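Local coordinates for flagellin hook IN motif family (Aeromonas hydrophila subsp. hydrophila, PDB 6XI1), which probably forms the extending region of an RTX adhesin, a chain of tandem calcium-binding beta-sandwich repeats that carries the adhesive part toward its target, at residues Val344-Asp349 / Thr367-Asp372; Ala376-Phe381 / Ser430-Thr435. All blocks are in the same frame, centred on the assembly; numbering follows the deposited sequence.

How the contacts relate
Both contacts lie at the calcium-bound end of the last repeat of this four-repeat construct, the end facing the preceding repeat, with centres about 10 Å apart. Contact 1 is a strand pair running up to the metal and contact 2 joins two loops beside it. They meet at one calcium ion, where Asp372 of contact 1 joins Glu378 and Asp432 of contact 2: Asp372 OD2 lies 3.0 Å from Asp432 OD2 and 3.2 Å from Glu378 OE1, a closeness of acidic oxygens that the shared cation presumably offsets. Away from the metal they also pack, Val370 CG1 reaching Phe381 CE2 at 3.5 Å. A second calcium ion belongs to contact 2 alone, through Asp377.

Contact 1: Val344-Asp349 / Thr367-Asp372; sequences VISGSD and TLSVTD. With CA (calcium ion), chain V.
Val344-Gly347 and Thr367-Thr371 pair at the open, calcium-bound end of a beta hairpin in a bacterial cadherin-like repeat of beta-sandwich type. The pairing is antiparallel, and Val344 with Thr371 and Ser346 with Ser369 are hydrogen-bonded pairs. Val344 N gives the bond nearest the metal, 2.8 Å to Thr371 O. Further along, Ser369 N donates to Ser346 O at 2.9 Å. One more bond runs from Ser348 N to Thr367 O at 2.9 Å, where the first strand is interrupted after Gly347. A water extends this end, 2.6 Å from Ser348 OG and accepting from Thr367 N.

Ile345 and Val370 stand side by side on one face, Ile345 CG1 against Val370 CG2 at 3.9 Å. On the other face Ser346 OG touches Ser369 CB at 3.6 Å. With CG beside its own backbone N (chi1 -65°) and CD1 extended away from CA (chi2 177°), Leu368 turns CD2 back to the first strand, 3.3 Å from Ser346 O and 3.4 Å from Ser348 O, with Asp349 CB also against it. At the metal end Asp372 binds calcium through both carboxylate oxygens.

Strand 403-409 continues the sheet beyond strand 361-371; its Trp404 packs on Leu368 and donates through NE1 to Ser348 O. Strand 435-443 lies across the face carrying Ile345 and Leu368, meeting them with His436 and Val438; His436 NE2 also bonds Asp349 OD2, and Asp349 is hydrogen-bonded through its backbone to Thr439.

Contact 2: Ala376-Phe381 / Ser430-Thr435; sequences ADEAKF and SVDGTT. With CA (calcium ion), chain V; CA (calcium ion), chain U.
Glu378 and Asp432 reach one calcium ion from two loops, side chains crossing at about a right angle and carboxylate planes turned 67° apart. Each gives one oxygen: Glu378 OE1 at 2.2 Å and Asp432 OD2 at 2.5 Å. OE1 rests against Asp432 CB, 3.4 Å away. Asp432 OD1 is held within its own loop, taking Thr434 OG1 on its syn side and Thr434 N on its anti side, both somewhat out of the carboxylate plane, the latter closing an Asx turn; these two bonds should fix the carboxylate's rotation. Glu378 OE2 accepts from a water on the second calcium ion, which Asp377 binds with both oxygens.

Beside the metal site, Val431 presses both methyls against the bend of the first loop, CG2 3.4 Å from Glu378 O and CG1, anti to the carbonyl carbon (chi1 -69°), 3.5 Å from Lys380 CG. Val431 N donates to Lys380 O at 3.0 Å. A water donates to Glu378 O and accepts from Ser430 OG and Asp432 N.

Asn340, Asp341, Asp372 and Asp374 complete the first calcium site. Phe381 packs on Leu368 and Ser430 on Val370, both of strand 361-371, and the Ser430-Gly433 type I turn links strands 421-429 and 435-443.

Contact 1: Val344-Asp349 / Thr367-Asp372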
# COMPACT_ATOMS: atom_id res chain seq x y z
N VAL A 344 -14.11 -56.28 -7.93
CA VAL A 344 -15.27 -57.18 -7.70
C VAL A 344 -15.28 -58.20 -8.83
O VAL A 344 -15.55 -57.84 -9.96
CB VAL A 344 -16.58 -56.40 -7.55
CG1 VAL A 344 -17.75 -57.33 -7.26
CG2 VAL A 344 -16.44 -55.36 -6.44
N ILE A 345 -14.98 -59.44 -8.48
CA ILE A 345 -14.83 -60.53 -9.48
C ILE A 345 -16.01 -61.47 -9.33
O ILE A 345 -16.30 -61.95 -8.21
CB ILE A 345 -13.47 -61.23 -9.35
CG1 ILE A 345 -12.35 -60.23 -9.61
CG2 ILE A 345 -13.43 -62.39 -10.32
CD1 ILE A 345 -10.97 -60.72 -9.27
N SER A 346 -16.63 -61.80 -10.45
CA SER A 346 -17.88 -62.59 -10.44
C SER A 346 -17.86 -63.53 -11.65
O SER A 346 -16.78 -63.76 -12.21
CB SER A 346 -19.08 -61.66 -10.41
OG SER A 346 -19.12 -60.86 -11.61
N GLY A 347 -19.00 -64.08 -12.03
CA GLY A 347 -19.08 -64.97 -13.20
C GLY A 347 -18.89 -66.43 -12.83
O GLY A 347 -19.21 -66.81 -11.73
N SER A 348 -18.48 -67.25 -13.80
CA SER A 348 -18.43 -68.72 -13.64
C SER A 348 -17.12 -69.07 -12.95
O SER A 348 -16.09 -69.15 -13.64
CB SER A 348 -18.56 -69.38 -14.97
OG SER A 348 -19.73 -68.89 -15.63
N ASP A 349 -17.17 -69.31 -11.65
CA ASP A 349 -15.95 -69.61 -10.85
C ASP A 349 -16.01 -71.06 -10.35
O ASP A 349 -15.28 -71.42 -9.42
CB ASP A 349 -15.79 -68.56 -9.76
CG ASP A 349 -16.97 -68.45 -8.81
OD1 ASP A 349 -17.88 -69.33 -8.86
OD2 ASP A 349 -16.92 -67.54 -7.96
N THR A 367 -16.13 -68.30 -17.80
CA THR A 367 -15.67 -66.90 -17.95
C THR A 367 -16.00 -66.18 -16.64
O THR A 367 -17.15 -66.28 -16.15
CB THR A 367 -16.29 -66.22 -19.18
OG1 THR A 367 -15.88 -66.95 -20.34
CG2 THR A 367 -15.82 -64.79 -19.39
N LEU A 368 -15.00 -65.50 -16.10
CA LEU A 368 -15.14 -64.59 -14.95
C LEU A 368 -15.44 -63.20 -15.50
O LEU A 368 -15.09 -62.89 -16.66
CB LEU A 368 -13.86 -64.58 -14.11
CG LEU A 368 -13.53 -65.89 -13.42
CD1 LEU A 368 -12.20 -65.83 -12.66
CD2 LEU A 368 -14.64 -66.30 -12.50
N SER A 369 -15.97 -62.37 -14.62
CA SER A 369 -16.16 -60.93 -14.90
C SER A 369 -15.46 -60.13 -13.79
O SER A 369 -15.39 -60.62 -12.66
CB SER A 369 -17.63 -60.62 -14.92
OG SER A 369 -17.83 -59.27 -15.20
N VAL A 370 -15.01 -58.95 -14.12
CA VAL A 370 -14.39 -58.04 -13.13
C VAL A 370 -14.86 -56.62 -13.42
O VAL A 370 -14.87 -56.18 -14.58
CB VAL A 370 -12.85 -58.15 -13.13
CG1 VAL A 370 -12.24 -57.85 -14.49
CG2 VAL A 370 -12.25 -57.23 -12.07
N THR A 371 -15.18 -55.93 -12.33
CA THR A 371 -15.43 -54.48 -12.29
C THR A 371 -14.62 -53.91 -11.13
O THR A 371 -14.47 -54.60 -10.08
CB THR A 371 -16.94 -54.18 -12.14
OG1 THR A 371 -17.59 -54.67 -13.31
CG2 THR A 371 -17.22 -52.71 -12.02
N ASP A 372 -14.13 -52.70 -11.29
CA ASP A 372 -13.17 -52.07 -10.36
C ASP A 372 -13.57 -50.60 -10.18
O ASP A 372 -13.70 -49.87 -11.18
CB ASP A 372 -11.74 -52.27 -10.89
CG ASP A 372 -10.72 -52.07 -9.79
OD1 ASP A 372 -10.80 -51.04 -9.10
OD2 ASP A 372 -9.90 -53.00 -9.60
CA CA V . -8.64 -51.55 -8.02
O HOH W 1 -19.00 -68.95 -18.14

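Contact 2: Ala376-Phe381 / Ser430-Thr435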
# COMPACT_ATOMS: atom_id res chain seq x y z
N ALA A 376 -12.43 -48.53 -15.40
CA ALA A 376 -12.42 -49.50 -16.52
C ALA A 376 -10.98 -49.96 -16.81
O ALA A 376 -10.80 -51.12 -17.18
CB ALA A 376 -13.06 -48.86 -17.73
N ASP A 377 -9.99 -49.09 -16.59
CA ASP A 377 -8.56 -49.42 -16.81
C ASP A 377 -8.11 -50.60 -15.91
O ASP A 377 -7.13 -51.28 -16.26
CB ASP A 377 -7.68 -48.18 -16.61
CG ASP A 377 -7.87 -47.42 -15.30
OD1 ASP A 377 -8.74 -47.79 -14.48
OD2 ASP A 377 -7.18 -46.41 -15.10
N GLU A 378 -8.79 -50.85 -14.80
CA GLU A 378 -8.45 -51.98 -13.89
C GLU A 378 -9.39 -53.17 -14.06
O GLU A 378 -9.18 -54.19 -13.36
CB GLU A 378 -8.42 -51.49 -12.44
CG GLU A 378 -7.36 -50.42 -12.20
CD GLU A 378 -6.97 -50.19 -10.74
OE1 GLU A 378 -7.46 -50.93 -9.79
OE2 GLU A 378 -6.30 -49.16 -10.53
N ALA A 379 -10.33 -53.10 -15.01
CA ALA A 379 -11.36 -54.15 -15.24
C ALA A 379 -10.80 -55.15 -16.26
O ALA A 379 -11.38 -55.31 -17.36
CB ALA A 379 -12.63 -53.57 -15.78
N LYS A 380 -9.70 -55.81 -15.91
CA LYS A 380 -9.19 -56.94 -16.70
C LYS A 380 -8.36 -57.85 -15.80
O LYS A 380 -8.02 -57.45 -14.70
CB LYS A 380 -8.46 -56.42 -17.93
CG LYS A 380 -7.31 -55.49 -17.63
CD LYS A 380 -6.75 -54.86 -18.89
CE LYS A 380 -5.57 -53.96 -18.58
NZ LYS A 380 -4.91 -53.47 -19.82
N PHE A 381 -8.10 -59.04 -16.30
CA PHE A 381 -7.37 -60.10 -15.58
C PHE A 381 -5.91 -60.06 -16.03
O PHE A 381 -5.60 -59.63 -17.15
CB PHE A 381 -8.03 -61.45 -15.80
CG PHE A 381 -9.38 -61.54 -15.14
CD1 PHE A 381 -9.50 -61.93 -13.82
CD2 PHE A 381 -10.53 -61.20 -15.85
CE1 PHE A 381 -10.75 -61.98 -13.22
CE2 PHE A 381 -11.77 -61.20 -15.24
CZ PHE A 381 -11.88 -61.65 -13.94
N SER A 430 -7.03 -60.18 -10.96
CA SER A 430 -7.22 -58.98 -11.80
C SER A 430 -5.92 -58.17 -11.83
O SER A 430 -5.00 -58.48 -11.05
CB SER A 430 -8.41 -58.16 -11.34
OG SER A 430 -8.19 -57.66 -10.06
N VAL A 431 -5.84 -57.18 -12.72
CA VAL A 431 -4.58 -56.41 -12.91
C VAL A 431 -4.17 -55.67 -11.63
O VAL A 431 -2.97 -55.44 -11.46
CB VAL A 431 -4.66 -55.44 -14.10
CG1 VAL A 431 -4.69 -56.25 -15.40
CG2 VAL A 431 -5.84 -54.50 -14.00
N ASP A 432 -5.07 -55.32 -10.71
CA ASP A 432 -4.66 -54.62 -9.46
C ASP A 432 -4.22 -55.64 -8.39
O ASP A 432 -3.97 -55.21 -7.29
CB ASP A 432 -5.77 -53.73 -8.90
CG ASP A 432 -6.93 -54.48 -8.26
OD1 ASP A 432 -6.95 -55.72 -8.33
OD2 ASP A 432 -7.79 -53.82 -7.65
N GLY A 433 -4.16 -56.94 -8.69
CA GLY A 433 -3.70 -57.95 -7.73
C GLY A 433 -4.84 -58.61 -6.99
O GLY A 433 -4.54 -59.58 -6.24
N THR A 434 -6.11 -58.19 -7.17
CA THR A 434 -7.24 -58.83 -6.46
C THR A 434 -7.37 -60.29 -6.92
O THR A 434 -7.39 -60.56 -8.15
CB THR A 434 -8.56 -58.09 -6.70
OG1 THR A 434 -8.36 -56.69 -6.42
CG2 THR A 434 -9.66 -58.71 -5.88
N THR A 435 -7.43 -61.22 -5.98
CA THR A 435 -7.45 -62.67 -6.33
C THR A 435 -8.89 -63.20 -6.31
O THR A 435 -9.76 -62.68 -5.58
CB THR A 435 -6.52 -63.51 -5.43
OG1 THR A 435 -6.90 -63.30 -4.09
CG2 THR A 435 -5.07 -63.13 -5.55
CA CA V . -8.64 -51.55 -8.02
CA CA U . -8.25 -45.59 -13.09
O HOH W 2 -8.25 -54.94 -10.92
O HOH W 3 -6.62 -46.83 -11.88
O HOH W 4 -9.99 -44.67 -14.52
O HOH W 5 -8.70 -43.85 -11.64
O HOH W 6 -6.52 -44.08 -13.32